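Local coordinates for Sca-family protein (PDB 4LQ8) that is of unknown detailed function but is a rickettsial surface cell antigen that probably takes part in cell adhesion, represented here by its N-terminal head region, at residues T72-Q77 / G323-L328; T117-P122 / E126-A131; V169-H174 / S220-D225; I224-K229 / L239-L244. One frame throughout, in Å; residues are numbered along the deposited sequence.

Contact 1: T72-Q77 / G323-L328; sequences TIIQPQ and GQSVDL
Ile74 reaches from helix 64-90 toward the loop 323-328 and meets it with both of its branches. CG2 lies against the backbone of Gln324, 3.8 Å from Gln324 O and 4.2 Å from Gln324 CB. The other branch takes the torsion that sets CG1 opposite the carbonyl carbon (chi1 -60°), which sends CD1 on to Ser325, 3.7 Å from Ser325 OG. That hydroxyl is hydrogen-bonded to Glu275 OE1 of strand 271-277, and the other oxygen of the same carboxylate takes Gln324 N, so one glutamate pins the loop just where the isoleucine packs on it. Beside these methyl contacts the two glutamines face each other with their amide oxygens, Gln75 OE1 and Gln324 OE1 standing 4.5 Å apart. Gln324 gets there with a side chain extended beyond CB (chi2 176°). A water between them lies 2.7 Å from Gln75 OE1 and 2.8 Å from Gln324 OE1, and it donates to both. On the helix side, Gln75 NE2 is held by Asp79 OD1 and Lys113 O. Two acceptors cannot bond to each other, so the water spends both hydrogens in joining them; the direct contact is van der Waals packing of isoleucine methyls against a carbonyl and a hydroxyl oxygen, each with its own polar partner, Lys78 NZ for Gln324 O and Glu275 for Ser325 OG.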
loop_
_atom_site.group_PDB
_atom_site.type_symbol
_atom_site.label_atom_id
_atom_site.label_comp_id
_atom_site.label_asym_id
_atom_site.label_seq_id
_atom_site.Cartn_x
_atom_site.Cartn_y
_atom_site.Cartn_z
ATOM N N THR A 72 2.069 12.362 1.303
ATOM C CA THR A 72 0.604 12.349 1.421
ATOM C C THR A 72 0.053 11.072 2.025
ATOM O O THR A 72 -1.053 11.092 2.573
ATOM C CB THR A 72 -0.075 12.623 0.055
ATOM O OG1 THR A 72 0.084 11.469 -0.769
ATOM C CG2 THR A 72 0.481 13.826 -0.638
ATOM N N ILE A 73 0.786 9.960 1.910
ATOM C CA ILE A 73 0.311 8.686 2.456
ATOM C C ILE A 73 1.186 8.162 3.598
ATOM O O ILE A 73 0.695 8.006 4.722
ATOM C CB ILE A 73 0.122 7.597 1.332
ATOM C CG1 ILE A 73 -0.843 8.077 0.175
ATOM C CG2 ILE A 73 -0.311 6.227 1.920
ATOM C CD1 ILE A 73 -2.421 8.238 0.562
ATOM N N ILE A 74 2.459 7.799 3.293
ATOM C CA ILE A 74 3.333 7.106 4.253
ATOM C C ILE A 74 3.587 7.917 5.534
ATOM O O ILE A 74 3.355 7.392 6.625
ATOM C CB ILE A 74 4.641 6.604 3.590
ATOM C CG1 ILE A 74 4.303 5.600 2.443
ATOM C CG2 ILE A 74 5.614 5.988 4.629
ATOM C CD1 ILE A 74 5.451 5.334 1.464
ATOM N N GLN A 75 4.099 9.148 5.413
ATOM C CA GLN A 75 4.379 10.003 6.576
ATOM C C GLN A 75 3.095 10.361 7.345
ATOM O O GLN A 75 3.082 10.116 8.546
ATOM C CB GLN A 75 5.218 11.248 6.199
ATOM C CG GLN A 75 5.772 12.024 7.413
ATOM C CD GLN A 75 6.722 11.193 8.221
ATOM O OE1 GLN A 75 7.673 10.594 7.697
ATOM N NE2 GLN A 75 6.448 11.079 9.506
ATOM N N PRO A 76 1.982 10.816 6.724
ATOM C CA PRO A 76 0.767 11.101 7.527
ATOM C C PRO A 76 0.188 9.889 8.259
ATOM O O PRO A 76 -0.367 10.058 9.347
ATOM C CB PRO A 76 -0.229 11.664 6.490
ATOM C CG PRO A 76 0.622 12.207 5.417
ATOM C CD PRO A 76 1.768 11.224 5.318
ATOM N N GLN A 77 0.310 8.675 7.691
ATOM C CA GLN A 77 -0.169 7.464 8.364
ATOM C C GLN A 77 0.613 7.275 9.660
ATOM O O GLN A 77 0.013 7.022 10.707
ATOM C CB GLN A 77 -0.036 6.220 7.486
ATOM C CG GLN A 77 -1.075 6.147 6.381
ATOM C CD GLN A 77 -0.780 4.995 5.450
ATOM O OE1 GLN A 77 0.375 4.575 5.251
ATOM N NE2 GLN A 77 -1.816 4.466 4.861
ATOM N N GLY A 323 13.803 2.591 1.744
ATOM C CA GLY A 323 12.458 3.147 1.675
ATOM C C GLY A 323 11.916 3.489 3.049
ATOM O O GLY A 323 12.466 3.083 4.071
ATOM N N GLN A 324 10.827 4.241 3.083
ATOM C CA GLN A 324 10.218 4.682 4.331
ATOM C C GLN A 324 9.035 3.840 4.780
ATOM O O GLN A 324 8.566 4.004 5.908
ATOM C CB GLN A 324 9.819 6.137 4.193
ATOM C CG GLN A 324 11.021 7.060 4.003
ATOM C CD GLN A 324 10.577 8.476 3.773
ATOM O OE1 GLN A 324 9.409 8.846 3.971
ATOM N NE2 GLN A 324 11.474 9.288 3.286
ATOM N N SER A 325 8.540 2.947 3.909
ATOM C CA SER A 325 7.403 2.096 4.243
ATOM C C SER A 325 7.651 1.303 5.509
ATOM O O SER A 325 8.762 0.793 5.732
ATOM C CB SER A 325 7.107 1.116 3.110
ATOM O OG SER A 325 6.476 1.810 2.052
ATOM N N VAL A 326 6.621 1.219 6.344
ATOM C CA VAL A 326 6.664 0.393 7.544
ATOM C C VAL A 326 5.552 -0.655 7.379
ATOM O O VAL A 326 4.535 -0.386 6.722
ATOM C CB VAL A 326 6.643 1.212 8.866
ATOM C CG1 VAL A 326 7.935 2.006 9.000
ATOM C CG2 VAL A 326 5.445 2.150 8.911
ATOM N N ASP A 327 5.775 -1.853 7.907
ATOM C CA ASP A 327 4.906 -3.005 7.678
ATOM C C ASP A 327 3.419 -2.758 8.044
ATOM O O ASP A 327 2.551 -2.871 7.158
ATOM C CB ASP A 327 5.468 -4.277 8.329
ATOM C CG ASP A 327 4.705 -5.498 7.905
ATOM O OD1 ASP A 327 3.521 -5.591 8.238
ATOM O OD2 ASP A 327 5.262 -6.305 7.152
ATOM N N LEU A 328 3.124 -2.449 9.298
ATOM C CA LEU A 328 1.747 -2.157 9.777
ATOM C C LEU A 328 0.663 -3.127 9.221
ATOM O O LEU A 328 -0.364 -2.691 8.692
ATOM C CB LEU A 328 1.359 -0.672 9.516
ATOM C CG LEU A 328 2.303 0.429 10.034
ATOM C CD1 LEU A 328 1.746 1.820 9.705
ATOM C CD2 LEU A 328 2.528 0.299 11.553
HETATM O O HOH W 1 7.959 8.292 6.251
#

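Contact 2: T117-P122 / E126-A131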
loop_
_atom_site.group_PDB
_atom_site.type_symbol
_atom_site.label_atom_id
_atom_site.label_comp_id
_atom_site.label_asym_id
_atom_site.label_seq_id
_atom_site.Cartn_x
_atom_site.Cartn_y
_atom_site.Cartn_z
ATOM N N THR A 117 13.911 3.881 13.383
ATOM C CA THR A 117 14.296 3.108 14.576
ATOM C C THR A 117 13.053 2.735 15.407
ATOM O O THR A 117 12.925 1.583 15.790
ATOM C CB THR A 117 15.398 3.835 15.379
ATOM O OG1 THR A 117 16.492 4.069 14.493
ATOM C CG2 THR A 117 15.892 3.014 16.591
ATOM N N PHE A 118 12.125 3.688 15.629
ATOM C CA PHE A 118 10.890 3.410 16.355
ATOM C C PHE A 118 10.128 2.224 15.736
ATOM O O PHE A 118 9.764 1.293 16.454
ATOM C CB PHE A 118 9.971 4.646 16.377
ATOM C CG PHE A 118 8.698 4.416 17.168
ATOM C CD1 PHE A 118 8.678 4.575 18.553
ATOM C CD2 PHE A 118 7.530 4.014 16.533
ATOM C CE1 PHE A 118 7.501 4.346 19.288
ATOM C CE2 PHE A 118 6.362 3.776 17.269
ATOM C CZ PHE A 118 6.354 3.956 18.637
ATOM N N PHE A 119 9.857 2.276 14.419
ATOM C CA PHE A 119 9.050 1.238 13.757
ATOM C C PHE A 119 9.771 -0.093 13.591
ATOM O O PHE A 119 9.109 -1.128 13.546
ATOM C CB PHE A 119 8.462 1.731 12.425
ATOM C CG PHE A 119 7.338 2.722 12.639
ATOM C CD1 PHE A 119 6.086 2.297 13.072
ATOM C CD2 PHE A 119 7.537 4.089 12.424
ATOM C CE1 PHE A 119 5.077 3.221 13.343
ATOM C CE2 PHE A 119 6.517 5.006 12.664
ATOM C CZ PHE A 119 5.290 4.568 13.119
ATOM N N GLY A 120 11.100 -0.076 13.572
ATOM C CA GLY A 120 11.882 -1.304 13.491
ATOM C C GLY A 120 12.162 -1.939 14.844
ATOM O O GLY A 120 12.788 -3.003 14.913
ATOM N N ASN A 121 11.711 -1.296 15.950
ATOM C CA ASN A 121 11.986 -1.824 17.295
ATOM C C ASN A 121 10.862 -2.754 17.736
ATOM O O ASN A 121 9.756 -2.265 17.934
ATOM C CB ASN A 121 12.187 -0.662 18.295
ATOM C CG ASN A 121 12.587 -1.087 19.690
ATOM O OD1 ASN A 121 12.534 -2.267 20.086
ATOM N ND2 ASN A 121 13.003 -0.130 20.470
ATOM N N PRO A 122 11.098 -4.073 17.934
ATOM C CA PRO A 122 9.998 -4.967 18.370
ATOM C C PRO A 122 9.358 -4.615 19.727
ATOM O O PRO A 122 8.221 -5.020 19.983
ATOM C CB PRO A 122 10.644 -6.359 18.375
ATOM C CG PRO A 122 12.098 -6.118 18.508
ATOM C CD PRO A 122 12.361 -4.829 17.772
ATOM N N GLU A 126 3.544 -3.693 20.618
ATOM C CA GLU A 126 2.311 -3.663 21.414
ATOM C C GLU A 126 1.674 -2.267 21.440
ATOM O O GLU A 126 0.454 -2.166 21.352
ATOM C CB GLU A 126 2.516 -4.222 22.835
ATOM C CG GLU A 126 3.436 -3.401 23.738
ATOM C CD GLU A 126 3.491 -3.851 25.187
ATOM O OE1 GLU A 126 3.156 -3.033 26.075
ATOM O OE2 GLU A 126 3.877 -5.019 25.436
ATOM N N PHE A 127 2.495 -1.200 21.502
ATOM C CA PHE A 127 2.008 0.189 21.472
ATOM C C PHE A 127 1.396 0.487 20.107
ATOM O O PHE A 127 0.310 1.073 20.036
ATOM C CB PHE A 127 3.135 1.185 21.793
ATOM C CG PHE A 127 3.644 1.077 23.212
ATOM C CD1 PHE A 127 2.976 1.706 24.261
ATOM C CD2 PHE A 127 4.792 0.349 23.503
ATOM C CE1 PHE A 127 3.436 1.584 25.582
ATOM C CE2 PHE A 127 5.258 0.242 24.815
ATOM C CZ PHE A 127 4.576 0.858 25.847
ATOM N N ILE A 128 2.066 0.024 19.027
ATOM C CA ILE A 128 1.620 0.232 17.645
ATOM C C ILE A 128 0.287 -0.490 17.453
ATOM O O ILE A 128 -0.685 0.130 17.003
ATOM C CB ILE A 128 2.722 -0.213 16.621
ATOM C CG1 ILE A 128 3.927 0.761 16.612
ATOM C CG2 ILE A 128 2.153 -0.392 15.202
ATOM C CD1 ILE A 128 5.265 0.141 16.026
ATOM N N ASP A 129 0.240 -1.792 17.840
ATOM C CA ASP A 129 -0.946 -2.650 17.722
ATOM C C ASP A 129 -2.136 -2.136 18.481
ATOM O O ASP A 129 -3.237 -2.194 17.947
ATOM C CB ASP A 129 -0.642 -4.108 18.118
ATOM C CG ASP A 129 0.221 -4.846 17.110
ATOM O OD1 ASP A 129 0.441 -4.303 15.996
ATOM O OD2 ASP A 129 0.702 -5.945 17.441
ATOM N N LYS A 130 -1.935 -1.639 19.719
ATOM C CA LYS A 130 -3.039 -1.089 20.518
ATOM C C LYS A 130 -3.591 0.217 19.917
ATOM O O LYS A 130 -4.790 0.479 20.033
ATOM C CB LYS A 130 -2.636 -0.891 21.989
ATOM C CG LYS A 130 -2.637 -2.184 22.792
ATOM C CD LYS A 130 -2.108 -1.953 24.212
ATOM C CE LYS A 130 -2.101 -3.213 25.047
ATOM N NZ LYS A 130 -1.740 -2.936 26.461
ATOM N N ALA A 131 -2.724 1.042 19.302
ATOM C CA ALA A 131 -3.166 2.292 18.680
ATOM C C ALA A 131 -3.949 1.992 17.395
ATOM O O ALA A 131 -4.994 2.602 17.171
ATOM C CB ALA A 131 -1.977 3.191 18.380
HETATM O O HOH W 2 6.181 -5.306 21.827
#
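Two short consecutive helices, 116-120 and 125-132, are joined by a brief connection, and they meet through Phe118 and Phe119 on the first and Ile128 on the second. Ile128 points at the first helix and sends its longer branch against both rings, CD1 touching each. Its CG1 comes within 3.9 Å of Phe118 CE2, and its CD1 within 4.0 Å of that same Phe118 CE2. From there CD1 also reaches the neighbouring ring, 3.7 Å from Phe119 CD1. In both cases the methyl or methylene approaches at a slant to the ring. The two phenylalanines leave the helix by different torsions: CG of Phe118 stands opposite the backbone N (chi1 -178°), whereas CG of Phe119 is swung beside it (chi1 -73°). Both rings thereby end up near the second helix, and they touch each other as well, with Phe118 CD2 lying 3.9 Å above the plane of the Phe119 ring, over its centre. In the fold, this pair of helices belongs to the helical part that packs around helix 64-90: Phe118 also rests on Ile82 of that helix and on Ile105 of helix 95-111, Phe119 on Leu81, and Ile128 on Leu328 of the loop before strand 329-332. Where the chain turns between the helices, a water donates to Pro122 O at 2.8 Å and accepts a weak bond from Glu126 N, bridging Pro122, within the connection, to the first turn of helix 125-132.

Contact 3: V169-H174 / S220-D225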
loop_
_atom_site.group_PDB
_atom_site.type_symbol
_atom_site.label_atom_id
_atom_site.label_comp_id
_atom_site.label_asym_id
_atom_site.label_seq_id
_atom_site.Cartn_x
_atom_site.Cartn_y
_atom_site.Cartn_z
ATOM N N VAL A 169 -4.344 1.850 -16.683
ATOM C CA VAL A 169 -3.596 0.662 -17.117
ATOM C C VAL A 169 -4.387 -0.012 -18.250
ATOM O O VAL A 169 -5.607 -0.141 -18.159
ATOM C CB VAL A 169 -3.296 -0.313 -15.934
ATOM C CG1 VAL A 169 -2.688 -1.623 -16.425
ATOM C CG2 VAL A 169 -2.371 0.345 -14.912
ATOM N N GLN A 170 -3.712 -0.367 -19.342
ATOM C CA GLN A 170 -4.387 -1.022 -20.460
ATOM C C GLN A 170 -4.194 -2.532 -20.347
ATOM O O GLN A 170 -3.247 -3.082 -20.918
ATOM C CB GLN A 170 -3.918 -0.481 -21.835
ATOM C CG GLN A 170 -4.243 1.000 -22.100
ATOM C CD GLN A 170 -5.722 1.275 -22.249
ATOM O OE1 GLN A 170 -6.363 1.850 -21.359
ATOM N NE2 GLN A 170 -6.292 0.896 -23.387
ATOM N N TRP A 171 -5.069 -3.189 -19.551
ATOM C CA TRP A 171 -5.047 -4.635 -19.347
ATOM C C TRP A 171 -5.619 -5.313 -20.575
ATOM O O TRP A 171 -6.677 -4.916 -21.075
ATOM C CB TRP A 171 -5.902 -5.050 -18.145
ATOM C CG TRP A 171 -5.369 -4.609 -16.817
ATOM C CD1 TRP A 171 -5.887 -3.645 -16.009
ATOM C CD2 TRP A 171 -4.248 -5.170 -16.111
ATOM N NE1 TRP A 171 -5.150 -3.552 -14.856
ATOM C CE2 TRP A 171 -4.157 -4.498 -14.873
ATOM C CE3 TRP A 171 -3.295 -6.165 -16.414
ATOM C CZ2 TRP A 171 -3.133 -4.759 -13.951
ATOM C CZ3 TRP A 171 -2.299 -6.438 -15.487
ATOM C CH2 TRP A 171 -2.232 -5.749 -14.268
ATOM N N GLU A 172 -4.931 -6.361 -21.041
ATOM C CA GLU A 172 -5.381 -7.171 -22.159
ATOM C C GLU A 172 -5.723 -8.538 -21.622
ATOM O O GLU A 172 -4.947 -9.117 -20.849
ATOM C CB GLU A 172 -4.308 -7.263 -23.247
ATOM C CG GLU A 172 -4.137 -5.975 -24.037
ATOM C CD GLU A 172 -3.471 -6.170 -25.382
ATOM O OE1 GLU A 172 -4.194 -6.181 -26.405
ATOM O OE2 GLU A 172 -2.230 -6.334 -25.415
ATOM N N ASN A 173 -6.941 -8.995 -21.931
ATOM C CA ASN A 173 -7.452 -10.300 -21.534
ATOM C C ASN A 173 -6.582 -11.357 -22.195
ATOM O O ASN A 173 -6.219 -11.207 -23.368
ATOM C CB ASN A 173 -8.898 -10.478 -22.010
ATOM C CG ASN A 173 -9.863 -9.481 -21.428
ATOM O OD1 ASN A 173 -10.093 -9.439 -20.221
ATOM N ND2 ASN A 173 -10.483 -8.686 -22.286
ATOM N N HIS A 174 -6.223 -12.405 -21.427
ATOM C CA HIS A 174 -5.431 -13.520 -21.931
ATOM C C HIS A 174 -6.231 -14.254 -23.008
ATOM O O HIS A 174 -7.460 -14.354 -22.917
ATOM C CB HIS A 174 -5.022 -14.465 -20.802
ATOM C CG HIS A 174 -3.835 -15.315 -21.122
ATOM N ND1 HIS A 174 -3.947 -16.449 -21.923
ATOM C CD2 HIS A 174 -2.554 -15.202 -20.697
ATOM C CE1 HIS A 174 -2.732 -16.971 -21.970
ATOM N NE2 HIS A 174 -1.859 -16.254 -21.254
ATOM N N SER A 220 -14.743 -12.949 -5.163
ATOM C CA SER A 220 -13.733 -12.776 -6.210
ATOM C C SER A 220 -12.699 -11.772 -5.747
ATOM O O SER A 220 -13.039 -10.804 -5.067
ATOM C CB SER A 220 -14.377 -12.299 -7.515
ATOM O OG SER A 220 -13.443 -12.251 -8.576
ATOM N N TYR A 221 -11.434 -11.995 -6.129
ATOM C CA TYR A 221 -10.334 -11.087 -5.819
ATOM C C TYR A 221 -9.265 -11.274 -6.887
ATOM O O TYR A 221 -9.349 -12.217 -7.677
ATOM C CB TYR A 221 -9.758 -11.309 -4.384
ATOM C CG TYR A 221 -9.053 -12.636 -4.187
ATOM C CD1 TYR A 221 -7.693 -12.773 -4.457
ATOM C CD2 TYR A 221 -9.743 -13.753 -3.730
ATOM C CE1 TYR A 221 -7.032 -13.986 -4.266
ATOM C CE2 TYR A 221 -9.091 -14.975 -3.530
ATOM C CZ TYR A 221 -7.733 -15.078 -3.783
ATOM O OH TYR A 221 -7.099 -16.287 -3.668
ATOM N N ARG A 222 -8.275 -10.372 -6.927
ATOM C CA ARG A 222 -7.194 -10.513 -7.894
ATOM C C ARG A 222 -5.856 -10.370 -7.191
ATOM O O ARG A 222 -5.763 -9.814 -6.082
ATOM C CB ARG A 222 -7.318 -9.488 -9.041
ATOM C CG ARG A 222 -7.081 -8.048 -8.526
ATOM C CD ARG A 222 -7.021 -7.030 -9.624
ATOM N NE ARG A 222 -6.958 -5.676 -9.062
ATOM C CZ ARG A 222 -6.697 -4.602 -9.786
ATOM N NH1 ARG A 222 -6.430 -4.717 -11.083
ATOM N NH2 ARG A 222 -6.689 -3.405 -9.222
ATOM N N GLU A 223 -4.823 -10.849 -7.843
ATOM C CA GLU A 223 -3.467 -10.668 -7.345
ATOM C C GLU A 223 -2.569 -10.325 -8.515
ATOM O O GLU A 223 -2.666 -10.944 -9.576
ATOM C CB GLU A 223 -2.960 -11.894 -6.555
ATOM C CG GLU A 223 -2.974 -13.188 -7.343
ATOM C CD GLU A 223 -2.707 -14.415 -6.500
ATOM O OE1 GLU A 223 -1.670 -15.079 -6.722
ATOM O OE2 GLU A 223 -3.512 -14.686 -5.584
ATOM N N ILE A 224 -1.696 -9.336 -8.323
ATOM C CA ILE A 224 -0.756 -8.950 -9.375
ATOM C C ILE A 224 0.645 -9.409 -8.994
ATOM O O ILE A 224 1.066 -9.243 -7.848
ATOM C CB ILE A 224 -0.872 -7.446 -9.734
ATOM C CG1 ILE A 224 -2.253 -7.168 -10.362
ATOM C CG2 ILE A 224 0.281 -7.008 -10.664
ATOM C CD1 ILE A 224 -2.720 -5.726 -10.288
ATOM N N ASP A 225 1.347 -10.020 -9.948
ATOM C CA ASP A 225 2.690 -10.510 -9.698
ATOM C C ASP A 225 3.722 -9.375 -9.848
ATOM O O ASP A 225 4.484 -9.344 -10.799
ATOM C CB ASP A 225 2.989 -11.714 -10.608
ATOM C CG ASP A 225 4.197 -12.538 -10.195
ATOM O OD1 ASP A 225 4.628 -12.424 -9.023
ATOM O OD2 ASP A 225 4.685 -13.332 -11.027
#
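Trp171 brings the benzene side of its indole against Ile224, and its pyrrole nitrogen beside Arg222. Of the three residues it gives up the most surface. Ile224 CD1 touches Trp171 CZ2 at 3.8 Å and Trp171 CH2 at 4.0 Å, with the two side chains coming from opposite directions and the methyl approaching at a slant to the ring. On one face of the indole, toward its rim, sits Val169 CG1 from the same segment. Ile224 serves a second flat group too: its CD1 lies 3.9 Å above the guanidinium of Arg222, again toward the rim. Arg222 runs extended from CG to NE, after a first torsion that sets CG between the backbone N and the carbonyl carbon (chi1 68°). Its plane is turned 65° from the indole, and Trp171 NE1 lies at its edge, 4.2 Å from Arg222 NH1. Both of these nitrogens are donors, and they share a partner: Asp32 OD2 takes the indole N-H and also forms a salt bridge with NH1. A second carboxylate, Glu198, pairs with NH1, while NH2 bonds to Val242 O. The contact thus ties the end of strand 215-224 to the loop just before strand 172-173 in the six-stranded sheet. With an arginine and an indole N-H converging on one oxygen, Asp32 probably stays ionised, and together with Glu198 it would balance the charge of the buried guanidinium.

Contact 4: I224-K229 / L239-L244; sequences IDFPIK and LSMVAL
Phe226 carries the aromatic part of this contact, meeting strand 236-245 with the edge of its ring. Leu239 CD1 lies in the ring plane, 3.8 Å from Phe226 CD1, and Met241 CG follows farther along the rim, 3.8 Å from Phe226 CZ. Over one face, and centred on it, Ile224 CG2 stands 3.8 Å above the plane; the chain doubles back through an inverse gamma turn at Asp225, its Phe226 N to Ile224 O bond weak. Phe259 of strand 258-265 adds another ring beside Phe226.

The aliphatic and sulfur contacts belong to Met241, whose chain bends at its second torsion (chi2 -61°) and crosses Ile224 at about a right angle. Ile224 CD1 is 3.7 Å from Met241 CG and equally close to Met241 SD. The backbones stay apart and bond to other parts of the chain, Ile224 to Ala305 in a loop and Met241 to Phe259, and side chains alone make the contact between the end of strand 215-224, with the loop after it, and strand 236-245 of the other sheet. All four touching residues are buried, and carbon and sulfur make every contact between them: the hold is one of shape and exclusion of water.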
loop_
_atom_site.group_PDB
_atom_site.type_symbol
_atom_site.label_atom_id
_atom_site.label_comp_id
_atom_site.label_asym_id
_atom_site.label_seq_id
_atom_site.Cartn_x
_atom_site.Cartn_y
_atom_site.Cartn_z
ATOM N N ILE A 224 -1.696 -9.336 -8.323
ATOM C CA ILE A 224 -0.756 -8.950 -9.375
ATOM C C ILE A 224 0.645 -9.409 -8.994
ATOM O O ILE A 224 1.066 -9.243 -7.848
ATOM C CB ILE A 224 -0.872 -7.446 -9.734
ATOM C CG1 ILE A 224 -2.253 -7.168 -10.362
ATOM C CG2 ILE A 224 0.281 -7.008 -10.664
ATOM C CD1 ILE A 224 -2.720 -5.726 -10.288
ATOM N N ASP A 225 1.347 -10.020 -9.948
ATOM C CA ASP A 225 2.690 -10.510 -9.698
ATOM C C ASP A 225 3.722 -9.375 -9.848
ATOM O O ASP A 225 4.484 -9.344 -10.799
ATOM C CB ASP A 225 2.989 -11.714 -10.608
ATOM C CG ASP A 225 4.197 -12.538 -10.195
ATOM O OD1 ASP A 225 4.628 -12.424 -9.023
ATOM O OD2 ASP A 225 4.685 -13.332 -11.027
ATOM N N PHE A 226 3.727 -8.429 -8.908
ATOM C CA PHE A 226 4.629 -7.269 -8.961
ATOM C C PHE A 226 6.098 -7.692 -9.010
ATOM O O PHE A 226 6.492 -8.543 -8.213
ATOM C CB PHE A 226 4.392 -6.319 -7.781
ATOM C CG PHE A 226 3.009 -5.721 -7.696
ATOM C CD1 PHE A 226 2.683 -4.567 -8.416
ATOM C CD2 PHE A 226 2.039 -6.288 -6.873
ATOM C CE1 PHE A 226 1.400 -4.011 -8.331
ATOM C CE2 PHE A 226 0.760 -5.741 -6.799
ATOM C CZ PHE A 226 0.454 -4.595 -7.512
ATOM N N PRO A 227 6.914 -7.152 -9.952
ATOM C CA PRO A 227 8.328 -7.558 -9.990
ATOM C C PRO A 227 9.098 -6.994 -8.790
ATOM O O PRO A 227 8.720 -5.955 -8.249
ATOM C CB PRO A 227 8.827 -7.002 -11.337
ATOM C CG PRO A 227 7.942 -5.848 -11.621
ATOM C CD PRO A 227 6.613 -6.123 -10.974
ATOM N N ILE A 228 10.098 -7.740 -8.316
ATOM C CA ILE A 228 10.950 -7.326 -7.189
ATOM C C ILE A 228 12.174 -6.682 -7.791
ATOM O O ILE A 228 12.443 -5.516 -7.523
ATOM C CB ILE A 228 11.303 -8.513 -6.230
ATOM C CG1 ILE A 228 10.032 -9.250 -5.725
ATOM C CG2 ILE A 228 12.198 -8.069 -5.067
ATOM C CD1 ILE A 228 8.980 -8.360 -5.027
ATOM N N LYS A 229 12.865 -7.418 -8.657
ATOM C CA LYS A 229 14.051 -6.962 -9.367
ATOM C C LYS A 229 13.798 -7.046 -10.871
ATOM O O LYS A 229 13.287 -8.049 -11.369
ATOM C CB LYS A 229 15.292 -7.758 -8.935
ATOM C CG LYS A 229 15.743 -7.340 -7.530
ATOM C CD LYS A 229 17.073 -7.938 -7.122
ATOM C CE LYS A 229 17.431 -7.575 -5.700
ATOM N NZ LYS A 229 16.631 -8.361 -4.721
ATOM N N LEU A 239 3.034 2.389 -10.168
ATOM C CA LEU A 239 1.805 1.637 -10.336
ATOM C C LEU A 239 0.835 1.940 -9.251
ATOM O O LEU A 239 1.220 2.019 -8.086
ATOM C CB LEU A 239 2.106 0.131 -10.317
ATOM C CG LEU A 239 3.172 -0.389 -11.311
ATOM C CD1 LEU A 239 3.443 -1.862 -11.047
ATOM C CD2 LEU A 239 2.732 -0.150 -12.774
ATOM N N SER A 240 -0.448 2.120 -9.617
ATOM C CA SER A 240 -1.546 2.377 -8.674
ATOM C C SER A 240 -2.657 1.408 -9.002
ATOM O O SER A 240 -3.338 1.591 -9.998
ATOM C CB SER A 240 -2.046 3.818 -8.781
ATOM O OG SER A 240 -1.093 4.748 -8.295
ATOM N N MET A 241 -2.813 0.358 -8.190
ATOM C CA MET A 241 -3.809 -0.689 -8.388
ATOM C C MET A 241 -4.946 -0.525 -7.400
ATOM O O MET A 241 -4.741 -0.572 -6.187
ATOM C CB MET A 241 -3.148 -2.094 -8.322
ATOM C CG MET A 241 -1.985 -2.271 -9.329
ATOM S SD MET A 241 -2.469 -2.106 -11.083
ATOM C CE MET A 241 -0.911 -2.411 -11.881
ATOM N N VAL A 242 -6.141 -0.279 -7.929
ATOM C CA VAL A 242 -7.324 -0.018 -7.113
ATOM C C VAL A 242 -7.765 -1.270 -6.300
ATOM O O VAL A 242 -7.622 -2.419 -6.746
ATOM C CB VAL A 242 -8.475 0.603 -7.967
ATOM C CG1 VAL A 242 -9.143 -0.443 -8.880
ATOM C CG2 VAL A 242 -9.507 1.308 -7.083
ATOM N N ALA A 243 -8.290 -1.012 -5.106
ATOM C CA ALA A 243 -8.860 -2.023 -4.219
ATOM C C ALA A 243 -10.131 -2.547 -4.887
ATOM O O ALA A 243 -10.782 -1.797 -5.617
ATOM C CB ALA A 243 -9.217 -1.375 -2.890
ATOM N N LEU A 244 -10.473 -3.819 -4.679
ATOM C CA LEU A 244 -11.699 -4.361 -5.265
ATOM C C LEU A 244 -12.687 -4.627 -4.157
ATOM O O LEU A 244 -12.284 -5.051 -3.067
ATOM C CB LEU A 244 -11.444 -5.680 -6.026
ATOM C CG LEU A 244 -10.663 -5.612 -7.336
ATOM C CD1 LEU A 244 -10.571 -6.989 -7.966
ATOM C CD2 LEU A 244 -11.293 -4.634 -8.338
#

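From the N terminus, helix 64-90 opens contact 1, which closes only at the loop 323-328 and so encloses the other three. Contact 2 comes first inside it, closing a very short loop between two helices; it touches contact 1 where Val326 and Leu328 pack on Phe119 and Ile128. Contact 3 then spans from 169-174 to strand 215-224, on the opposite side of the chain's centre from contact 2. Contact 4 starts where contact 3 ends, sharing Ile224 and Asp225. Contact 3 packs within the six-stranded sheet, and contact 4 joins the end of its strand 215-224 to strand 236-245 of the nine-stranded one; the centres of contacts 3 and 4 lie about 9 Å apart.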